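Type II secretion chaperone CpaB (Acinetobacter nosocomialis M2, PDB 6O38) binds the secreted metalloprotease CpaA as its chaperone, probably to keep it stable and ready for export by the type II secretion system. Local coordinates at residues F88-V102 and W114-F128. Sequence-based numbering, arbitrary orientation.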
# COMPACT_ATOMS: atom_id res chain seq x y z
N PHE G 88 -11.27 -0.10 -9.62
CA PHE G 88 -10.43 -1.28 -9.74
C PHE G 88 -11.16 -2.48 -9.16
O PHE G 88 -11.76 -2.40 -8.08
CB PHE G 88 -9.09 -1.10 -9.02
CG PHE G 88 -8.27 0.06 -9.52
CD1 PHE G 88 -7.41 -0.11 -10.59
CD2 PHE G 88 -8.36 1.30 -8.92
CE1 PHE G 88 -6.65 0.95 -11.06
CE2 PHE G 88 -7.60 2.36 -9.38
CZ PHE G 88 -6.75 2.19 -10.45
N GLN G 89 -11.11 -3.61 -9.87
CA GLN G 89 -11.73 -4.85 -9.43
C GLN G 89 -10.70 -5.97 -9.49
O GLN G 89 -10.29 -6.38 -10.59
CB GLN G 89 -12.97 -5.19 -10.26
CG GLN G 89 -14.21 -4.41 -9.85
CD GLN G 89 -15.47 -4.97 -10.46
OE1 GLN G 89 -15.43 -5.75 -11.41
NE2 GLN G 89 -16.62 -4.57 -9.92
N MSE G 90 -10.28 -6.45 -8.33
CA MSE G 90 -9.33 -7.55 -8.21
C MSE G 90 -9.83 -8.53 -7.15
O MSE G 90 -9.09 -8.88 -6.23
CB MSE G 90 -7.94 -7.03 -7.87
CG MSE G 90 -7.24 -6.35 -9.04
SE MSE G 90 -5.73 -5.25 -8.53
CE MSE G 90 -6.72 -3.72 -7.85
N LEU G 91 -11.09 -8.93 -7.30
CA LEU G 91 -11.83 -9.63 -6.25
C LEU G 91 -11.04 -10.78 -5.63
O LEU G 91 -11.11 -11.01 -4.42
CB LEU G 91 -13.16 -10.14 -6.79
CG LEU G 91 -14.30 -9.14 -6.99
CD1 LEU G 91 -14.06 -8.21 -8.17
CD2 LEU G 91 -15.63 -9.86 -7.14
N GLU G 92 -10.29 -11.53 -6.45
CA GLU G 92 -9.50 -12.63 -5.90
C GLU G 92 -8.48 -12.13 -4.89
O GLU G 92 -8.17 -12.83 -3.92
CB GLU G 92 -8.79 -13.39 -7.02
CG GLU G 92 -8.14 -14.69 -6.55
CD GLU G 92 -6.96 -15.11 -7.40
OE1 GLU G 92 -6.68 -14.43 -8.41
OE2 GLU G 92 -6.30 -16.11 -7.05
N TYR G 93 -7.95 -10.92 -5.09
CA TYR G 93 -7.04 -10.30 -4.13
C TYR G 93 -7.77 -9.46 -3.10
O TYR G 93 -7.11 -8.80 -2.28
CB TYR G 93 -6.02 -9.44 -4.87
CG TYR G 93 -5.13 -10.21 -5.82
CD1 TYR G 93 -4.84 -11.55 -5.60
CD2 TYR G 93 -4.58 -9.60 -6.94
CE1 TYR G 93 -4.03 -12.26 -6.46
CE2 TYR G 93 -3.77 -10.30 -7.81
CZ TYR G 93 -3.50 -11.63 -7.57
OH TYR G 93 -2.69 -12.34 -8.43
N GLY G 94 -9.10 -9.45 -3.11
CA GLY G 94 -9.86 -8.71 -2.13
C GLY G 94 -9.90 -7.22 -2.33
O GLY G 94 -10.13 -6.48 -1.36
N ILE G 95 -9.70 -6.74 -3.55
CA ILE G 95 -9.68 -5.31 -3.85
C ILE G 95 -10.88 -4.98 -4.72
O ILE G 95 -10.99 -5.48 -5.85
CB ILE G 95 -8.37 -4.88 -4.52
CG1 ILE G 95 -7.18 -5.32 -3.68
CG2 ILE G 95 -8.35 -3.37 -4.71
CD1 ILE G 95 -7.13 -4.70 -2.31
N ASN G 96 -11.78 -4.14 -4.21
CA ASN G 96 -12.95 -3.67 -4.96
C ASN G 96 -13.27 -2.27 -4.44
O ASN G 96 -13.96 -2.11 -3.44
CB ASN G 96 -14.13 -4.62 -4.79
CG ASN G 96 -15.34 -4.18 -5.57
OD1 ASN G 96 -15.22 -3.58 -6.64
ND2 ASN G 96 -16.52 -4.47 -5.04
N ARG G 97 -12.75 -1.26 -5.14
CA ARG G 97 -12.85 0.11 -4.66
C ARG G 97 -12.73 1.06 -5.85
O ARG G 97 -12.32 0.68 -6.94
CB ARG G 97 -11.77 0.41 -3.61
CG ARG G 97 -10.35 0.33 -4.15
CD ARG G 97 -9.41 -0.23 -3.09
NE ARG G 97 -9.55 0.46 -1.82
CZ ARG G 97 -9.07 0.01 -0.66
NH1 ARG G 97 -8.41 -1.14 -0.62
NH2 ARG G 97 -9.25 0.71 0.45
N THR G 98 -13.09 2.32 -5.60
CA THR G 98 -13.04 3.37 -6.60
C THR G 98 -12.01 4.42 -6.20
O THR G 98 -11.52 4.46 -5.07
CB THR G 98 -14.42 4.03 -6.77
OG1 THR G 98 -14.87 4.54 -5.51
CG2 THR G 98 -15.43 3.02 -7.29
N GLY G 99 -11.69 5.28 -7.16
CA GLY G 99 -10.73 6.35 -6.94
C GLY G 99 -10.95 7.46 -7.94
O GLY G 99 -11.72 7.33 -8.89
N LYS G 100 -10.25 8.57 -7.72
CA LYS G 100 -10.40 9.76 -8.55
C LYS G 100 -9.04 10.21 -9.06
O LYS G 100 -8.06 10.22 -8.31
CB LYS G 100 -11.06 10.90 -7.77
CG LYS G 100 -12.30 10.47 -7.00
CD LYS G 100 -13.39 11.52 -7.05
CE LYS G 100 -14.69 10.97 -6.46
NZ LYS G 100 -15.83 11.90 -6.67
N ILE G 101 -8.98 10.57 -10.34
CA ILE G 101 -7.75 11.09 -10.92
C ILE G 101 -7.43 12.44 -10.30
O ILE G 101 -8.28 13.34 -10.25
CB ILE G 101 -7.89 11.20 -12.45
CG1 ILE G 101 -8.25 9.85 -13.06
CG2 ILE G 101 -6.60 11.74 -13.06
CD1 ILE G 101 -7.17 8.80 -12.92
N VAL G 102 -6.20 12.59 -9.82
CA VAL G 102 -5.77 13.84 -9.20
C VAL G 102 -4.66 14.53 -9.98
O VAL G 102 -4.42 15.73 -9.73
CB VAL G 102 -5.33 13.62 -7.74
CG1 VAL G 102 -6.42 12.91 -6.95
CG2 VAL G 102 -4.03 12.83 -7.68
N TRP G 114 -0.90 8.93 -15.13
CA TRP G 114 -2.06 9.34 -14.35
C TRP G 114 -1.85 8.94 -12.89
O TRP G 114 -1.42 7.83 -12.61
CB TRP G 114 -3.35 8.71 -14.88
CG TRP G 114 -3.80 9.25 -16.20
CD1 TRP G 114 -4.74 10.21 -16.41
CD2 TRP G 114 -3.36 8.83 -17.50
NE1 TRP G 114 -4.90 10.44 -17.76
CE2 TRP G 114 -4.06 9.59 -18.45
CE3 TRP G 114 -2.43 7.88 -17.95
CZ2 TRP G 114 -3.87 9.45 -19.82
CZ3 TRP G 114 -2.24 7.74 -19.31
CH2 TRP G 114 -2.95 8.52 -20.23
N THR G 115 -2.16 9.86 -11.98
CA THR G 115 -2.08 9.61 -10.55
C THR G 115 -3.44 9.88 -9.91
O THR G 115 -4.10 10.87 -10.24
CB THR G 115 -1.00 10.47 -9.89
OG1 THR G 115 0.24 10.28 -10.58
CG2 THR G 115 -0.82 10.07 -8.43
N GLY G 116 -3.85 9.00 -9.00
CA GLY G 116 -5.12 9.16 -8.31
C GLY G 116 -5.06 8.64 -6.90
O GLY G 116 -4.13 7.92 -6.51
N ARG G 117 -6.07 9.01 -6.12
CA ARG G 117 -6.22 8.56 -4.74
C ARG G 117 -7.56 7.87 -4.56
O ARG G 117 -8.53 8.17 -5.26
CB ARG G 117 -6.08 9.72 -3.74
CG ARG G 117 -4.74 10.42 -3.78
CD ARG G 117 -4.47 11.15 -2.48
NE ARG G 117 -3.10 11.65 -2.41
CZ ARG G 117 -2.09 10.97 -1.88
NH1 ARG G 117 -2.29 9.77 -1.37
NH2 ARG G 117 -0.87 11.50 -1.85
N PHE G 118 -7.61 6.95 -3.60
CA PHE G 118 -8.81 6.17 -3.35
C PHE G 118 -9.78 6.93 -2.45
O PHE G 118 -9.37 7.74 -1.61
CB PHE G 118 -8.44 4.82 -2.73
CG PHE G 118 -7.63 3.94 -3.64
CD1 PHE G 118 -8.24 3.29 -4.69
CD2 PHE G 118 -6.27 3.78 -3.44
CE1 PHE G 118 -7.50 2.48 -5.54
CE2 PHE G 118 -5.53 2.98 -4.28
CZ PHE G 118 -6.14 2.33 -5.34
N ASP G 119 -11.07 6.66 -2.64
CA ASP G 119 -12.11 7.39 -1.92
C ASP G 119 -12.21 7.01 -0.45
O ASP G 119 -12.52 7.88 0.38
CB ASP G 119 -13.46 7.18 -2.61
CG ASP G 119 -13.46 7.63 -4.05
OD1 ASP G 119 -13.07 8.79 -4.31
OD2 ASP G 119 -13.84 6.82 -4.92
N GLN G 120 -11.99 5.75 -0.09
CA GLN G 120 -12.18 5.32 1.29
C GLN G 120 -10.94 4.70 1.94
O GLN G 120 -11.07 4.07 3.00
CB GLN G 120 -13.34 4.33 1.40
CG GLN G 120 -14.71 4.91 1.07
CD GLN G 120 -15.11 6.04 2.01
OE1 GLN G 120 -14.80 6.02 3.20
NE2 GLN G 120 -15.80 7.03 1.46
N GLY G 121 -9.76 4.87 1.37
CA GLY G 121 -8.54 4.39 1.99
C GLY G 121 -8.02 5.33 3.06
O GLY G 121 -8.78 6.05 3.71
N ASP G 122 -6.70 5.32 3.24
CA ASP G 122 -6.03 6.30 4.08
C ASP G 122 -5.57 7.45 3.19
O ASP G 122 -4.70 7.23 2.32
CB ASP G 122 -4.85 5.69 4.82
CG ASP G 122 -4.43 6.52 6.02
OD1 ASP G 122 -4.38 7.76 5.90
OD2 ASP G 122 -4.15 5.93 7.09
N PRO G 123 -6.11 8.66 3.34
CA PRO G 123 -5.76 9.74 2.40
C PRO G 123 -4.28 10.12 2.38
O PRO G 123 -3.85 10.73 1.40
CB PRO G 123 -6.63 10.91 2.89
CG PRO G 123 -6.91 10.61 4.32
CD PRO G 123 -7.01 9.11 4.41
N ASN G 124 -3.50 9.79 3.41
CA ASN G 124 -2.11 10.22 3.44
C ASN G 124 -1.16 9.29 2.71
O ASN G 124 -0.09 9.74 2.26
CB ASN G 124 -1.64 10.39 4.89
CG ASN G 124 -2.47 11.40 5.66
OD1 ASN G 124 -2.86 12.45 5.13
ND2 ASN G 124 -2.75 11.10 6.93
N GLN G 125 -1.48 8.00 2.59
CA GLN G 125 -0.57 7.01 2.03
C GLN G 125 -1.04 6.35 0.75
O GLN G 125 -0.23 6.10 -0.14
CB GLN G 125 -0.25 5.92 3.08
CG GLN G 125 0.58 6.42 4.24
CD GLN G 125 1.92 6.99 3.77
OE1 GLN G 125 2.60 6.38 2.94
NE2 GLN G 125 2.29 8.14 4.30
N ASN G 126 -2.33 6.05 0.62
CA ASN G 126 -2.80 5.23 -0.49
C ASN G 126 -3.00 6.07 -1.73
O ASN G 126 -3.46 7.21 -1.66
CB ASN G 126 -4.10 4.52 -0.12
CG ASN G 126 -3.98 3.70 1.15
OD1 ASN G 126 -4.95 3.53 1.89
ND2 ASN G 126 -2.78 3.18 1.42
N PHE G 127 -2.67 5.48 -2.88
CA PHE G 127 -2.79 6.14 -4.18
C PHE G 127 -2.50 5.09 -5.25
O PHE G 127 -2.10 3.96 -4.95
CB PHE G 127 -1.84 7.33 -4.31
CG PHE G 127 -0.39 6.94 -4.40
CD1 PHE G 127 0.34 6.61 -3.27
CD2 PHE G 127 0.26 6.92 -5.63
CE1 PHE G 127 1.67 6.26 -3.35
CE2 PHE G 127 1.60 6.57 -5.72
CZ PHE G 127 2.30 6.24 -4.58
N PHE G 128 -2.70 5.49 -6.50
CA PHE G 128 -2.40 4.62 -7.63
C PHE G 128 -1.83 5.46 -8.77
O PHE G 128 -2.07 6.66 -8.86
CB PHE G 128 -3.63 3.83 -8.10
CG PHE G 128 -4.75 4.69 -8.62
CD1 PHE G 128 -5.73 5.17 -7.76
CD2 PHE G 128 -4.83 5.02 -9.96
CE1 PHE G 128 -6.76 5.96 -8.23
CE2 PHE G 128 -5.86 5.81 -10.44
CZ PHE G 128 -6.82 6.28 -9.57
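Strands 95-102 and 114-118 pair antiparallel, at 141° between their directions. Lys100 and Arg117 form a hydrogen-bonded pair, with Lys100 N to Arg117 O at 3.0 Å, and Val102 N adds a bond of 2.7 Å to Thr115 O. Gly99 opposite Phe118 and Ile101 opposite Gly116 are non-hydrogen-bonded pairs. Just past strand 114-118, Asp119 OD2 accepts from Thr98 OG1 at 2.6 Å, through its anti lone pair. Asp119 OD1 lies against the aliphatic part of Lys100.

Phe88, Phe118 and Phe128 form an aromatic cluster. The edge of Phe88 meets one face of Phe128, Phe88 CZ to Phe128 CD2 3.5 Å, with the planes at 72°. Gly116 CA lies over the opposite face, toward the rim. Phe88 CD2 also touches Phe118 CE1 at 3.7 Å. Arg97 CG sits between its backbone N and carbonyl carbon (chi1 64°) and packs on Phe118 CD1 at 3.7 Å. Its guanidinium forms a salt bridge with Glu146. Beside it the chaperone meets its substrate: Asn96 N hydrogen-bonds Glu70 of the CpaA chain, and Arg97 NE makes a long, weak ion pair with that residue.

The contact forms the open end of hairpin 95-106/111-118, away from its turn. Strand 85-90 flanks the hairpin on one side and strand 127-133 on the other, while Phe118 reaches Ile143 of strand 138-145.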